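Local atomic coordinates of putative thioesterase yhdA (Lactococcus lactis subsp. lactis, PDB entry 3GEK), a protein that is of unknown function but belongs to the PaaI family of hotdog-fold thioesterases and probably hydrolyses acyl-CoA thioesters, perhaps 1,4-dihydroxy-2-naphthoyl-CoA. Residues L98-G103 / V108-I113. The protein carries 7 engineered substitutions. Sequence-based numbering, arbitrary orientation.
Sequences LLLKNG and VWEIKI
L98 and L99 pair with E110 and W109 in an antiparallel beta hairpin, strands 92-102 and 106-115 of the curved hotdog sheet, and a classic beta bulge interrupts the pairing near its turn. L98 and E110 form a hydrogen-bonded pair: L98 N reaches E110 O at 2.8 Å, and E110 N returns a nearly straight bond to L98 O (175° at the hydrogen). L99 and W109 follow as a non-hydrogen-bonded pair. The register then slips by one residue, L100 and K101 both facing V108. V108 O takes a short bond from L100 N (2.7 Å) and a weak one from K101 N, while V108 N donates to K101 O at 3.1 Å. On the face that carries W109 toward helix 49-68, L99 lays CD1 over the W109 indole, 3.8 Å from the centroid of the five-membered ring, a CH-pi contact; its CB rests near the six-membered ring. W109 is fixed further by NE1 bonding to S64 of that helix and by an edge-to-face contact with F30. On the other face, L98 and K101 accompany V108 and E110. The bulge turns L100 toward strand 106-115, and with CG anti to its carbonyl carbon (chi1 -59°) the side chain crosses E110, CD1 lying 3.7 Å from E110 CB and CD2 3.6 Å from E110 OE1. E110 OE2 is met by K112 NZ of the same chain at 2.8 Å from above the carboxylate plane, and OE1 is held by K112 NZ and Q123 NE2, both of the second subunit; K101 NZ bonds to L84 O of that subunit. The hairpin thus separates its chemistry by face: the W109 indole, covered by L99 on one face, packs against helix 49-68, and a carboxylate lies at the subunit interface, its negative charge probably stabilised by lysines from both chains.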
loop_
_atom_site.group_PDB
_atom_site.type_symbol
_atom_site.label_atom_id
_atom_site.label_comp_id
_atom_site.label_asym_id
_atom_site.label_seq_id
_atom_site.Cartn_x
_atom_site.Cartn_y
_atom_site.Cartn_z
ATOM N N LEU A 98 16.479 -1.386 2.332
ATOM C CA LEU A 98 16.730 -2.583 3.112
ATOM C C LEU A 98 15.884 -3.709 2.533
ATOM O O LEU A 98 14.674 -3.559 2.375
ATOM C CB LEU A 98 16.358 -2.349 4.582
ATOM C CG LEU A 98 16.351 -3.552 5.532
ATOM C CD1 LEU A 98 17.756 -4.108 5.719
ATOM C CD2 LEU A 98 15.751 -3.175 6.881
ATOM N N LEU A 99 16.514 -4.833 2.211
ATOM C CA LEU A 99 15.769 -5.972 1.701
ATOM C C LEU A 99 15.100 -6.726 2.854
ATOM O O LEU A 99 15.768 -7.351 3.672
ATOM C CB LEU A 99 16.673 -6.888 0.871
ATOM C CG LEU A 99 16.037 -8.088 0.163
ATOM C CD1 LEU A 99 15.094 -7.639 -0.942
ATOM C CD2 LEU A 99 17.128 -8.990 -0.395
ATOM N N LEU A 100 13.776 -6.641 2.917
ATOM C CA LEU A 100 13.014 -7.262 3.993
ATOM C C LEU A 100 12.751 -8.726 3.703
ATOM O O LEU A 100 12.572 -9.522 4.626
ATOM C CB LEU A 100 11.684 -6.546 4.200
ATOM C CG LEU A 100 11.674 -5.057 4.546
ATOM C CD1 LEU A 100 10.233 -4.567 4.522
ATOM C CD2 LEU A 100 12.334 -4.781 5.900
ATOM N N LYS A 101 12.705 -9.072 2.420
ATOM C CA LYS A 101 12.497 -10.449 2.015
ATOM C C LYS A 101 13.257 -10.787 0.740
ATOM O O LYS A 101 13.082 -10.147 -0.302
ATOM C CB LYS A 101 11.008 -10.764 1.847
ATOM C CG LYS A 101 10.735 -12.247 1.612
ATOM C CD LYS A 101 9.306 -12.494 1.181
ATOM C CE LYS A 101 9.059 -13.990 0.999
ATOM N NZ LYS A 101 7.639 -14.252 0.626
ATOM N N ASN A 102 14.102 -11.805 0.847
ATOM C CA ASN A 102 14.807 -12.359 -0.289
ATOM C C ASN A 102 14.139 -13.673 -0.673
ATOM O O ASN A 102 14.655 -14.760 -0.393
ATOM C CB ASN A 102 16.282 -12.560 0.057
ATOM C CG ASN A 102 17.123 -12.955 -1.145
ATOM O OD1 ASN A 102 16.633 -13.034 -2.273
ATOM N ND2 ASN A 102 18.402 -13.211 -0.902
ATOM N N GLY A 103 12.974 -13.560 -1.301
ATOM C CA GLY A 103 12.178 -14.724 -1.671
ATOM C C GLY A 103 12.653 -15.335 -2.969
ATOM O O GLY A 103 13.530 -14.786 -3.642
ATOM N N VAL A 108 11.269 -7.924 -1.535
ATOM C CA VAL A 108 10.530 -6.836 -0.890
ATOM C C VAL A 108 11.520 -5.867 -0.264
ATOM O O VAL A 108 12.247 -6.227 0.671
ATOM C CB VAL A 108 9.528 -7.343 0.174
ATOM C CG1 VAL A 108 8.685 -6.199 0.708
ATOM C CG2 VAL A 108 8.632 -8.443 -0.399
ATOM N N TRP A 109 11.559 -4.649 -0.798
ATOM C CA TRP A 109 12.482 -3.607 -0.325
ATOM C C TRP A 109 11.771 -2.570 0.520
ATOM O O TRP A 109 10.683 -2.104 0.164
ATOM C CB TRP A 109 13.145 -2.886 -1.502
ATOM C CG TRP A 109 14.160 -3.693 -2.228
ATOM C CD1 TRP A 109 13.968 -4.419 -3.366
ATOM C CD2 TRP A 109 15.542 -3.852 -1.877
ATOM N NE1 TRP A 109 15.145 -5.020 -3.749
ATOM C CE2 TRP A 109 16.125 -4.690 -2.850
ATOM C CE3 TRP A 109 16.343 -3.362 -0.837
ATOM C CZ2 TRP A 109 17.475 -5.063 -2.810
ATOM C CZ3 TRP A 109 17.688 -3.727 -0.800
ATOM C CH2 TRP A 109 18.237 -4.568 -1.785
ATOM N N GLU A 110 12.396 -2.207 1.634
ATOM C CA GLU A 110 11.964 -1.075 2.436
ATOM C C GLU A 110 12.901 0.091 2.126
ATOM O O GLU A 110 14.110 0.014 2.380
ATOM C CB GLU A 110 12.020 -1.437 3.915
ATOM C CG GLU A 110 11.760 -0.297 4.887
ATOM C CD GLU A 110 12.202 -0.659 6.292
ATOM O OE1 GLU A 110 11.492 -1.445 6.961
ATOM O OE2 GLU A 110 13.274 -0.168 6.724
ATOM N N ILE A 111 12.336 1.163 1.573
ATOM C CA ILE A 111 13.128 2.273 1.051
ATOM C C ILE A 111 12.772 3.602 1.717
ATOM O O ILE A 111 11.617 4.025 1.720
ATOM C CB ILE A 111 12.996 2.379 -0.494
ATOM C CG1 ILE A 111 13.525 1.106 -1.158
ATOM C CG2 ILE A 111 13.728 3.620 -1.035
ATOM C CD1 ILE A 111 12.971 0.833 -2.554
ATOM N N LYS A 112 13.779 4.257 2.277
ATOM C CA LYS A 112 13.591 5.564 2.880
ATOM C C LYS A 112 14.200 6.648 1.996
ATOM O O LYS A 112 15.373 6.586 1.635
ATOM C CB LYS A 112 14.183 5.597 4.294
ATOM C CG LYS A 112 13.471 4.664 5.273
ATOM C CD LYS A 112 13.914 4.905 6.710
ATOM C CE LYS A 112 13.484 3.765 7.629
ATOM N NZ LYS A 112 14.162 2.472 7.277
ATOM N N ILE A 113 13.379 7.627 1.629
ATOM C CA ILE A 113 13.861 8.786 0.894
ATOM C C ILE A 113 14.009 9.949 1.857
ATOM O O ILE A 113 13.064 10.343 2.540
ATOM C CB ILE A 113 12.961 9.123 -0.313
ATOM C CG1 ILE A 113 13.021 7.955 -1.318
ATOM C CG2 ILE A 113 13.388 10.454 -0.972
ATOM C CD1 ILE A 113 11.920 7.944 -2.302
#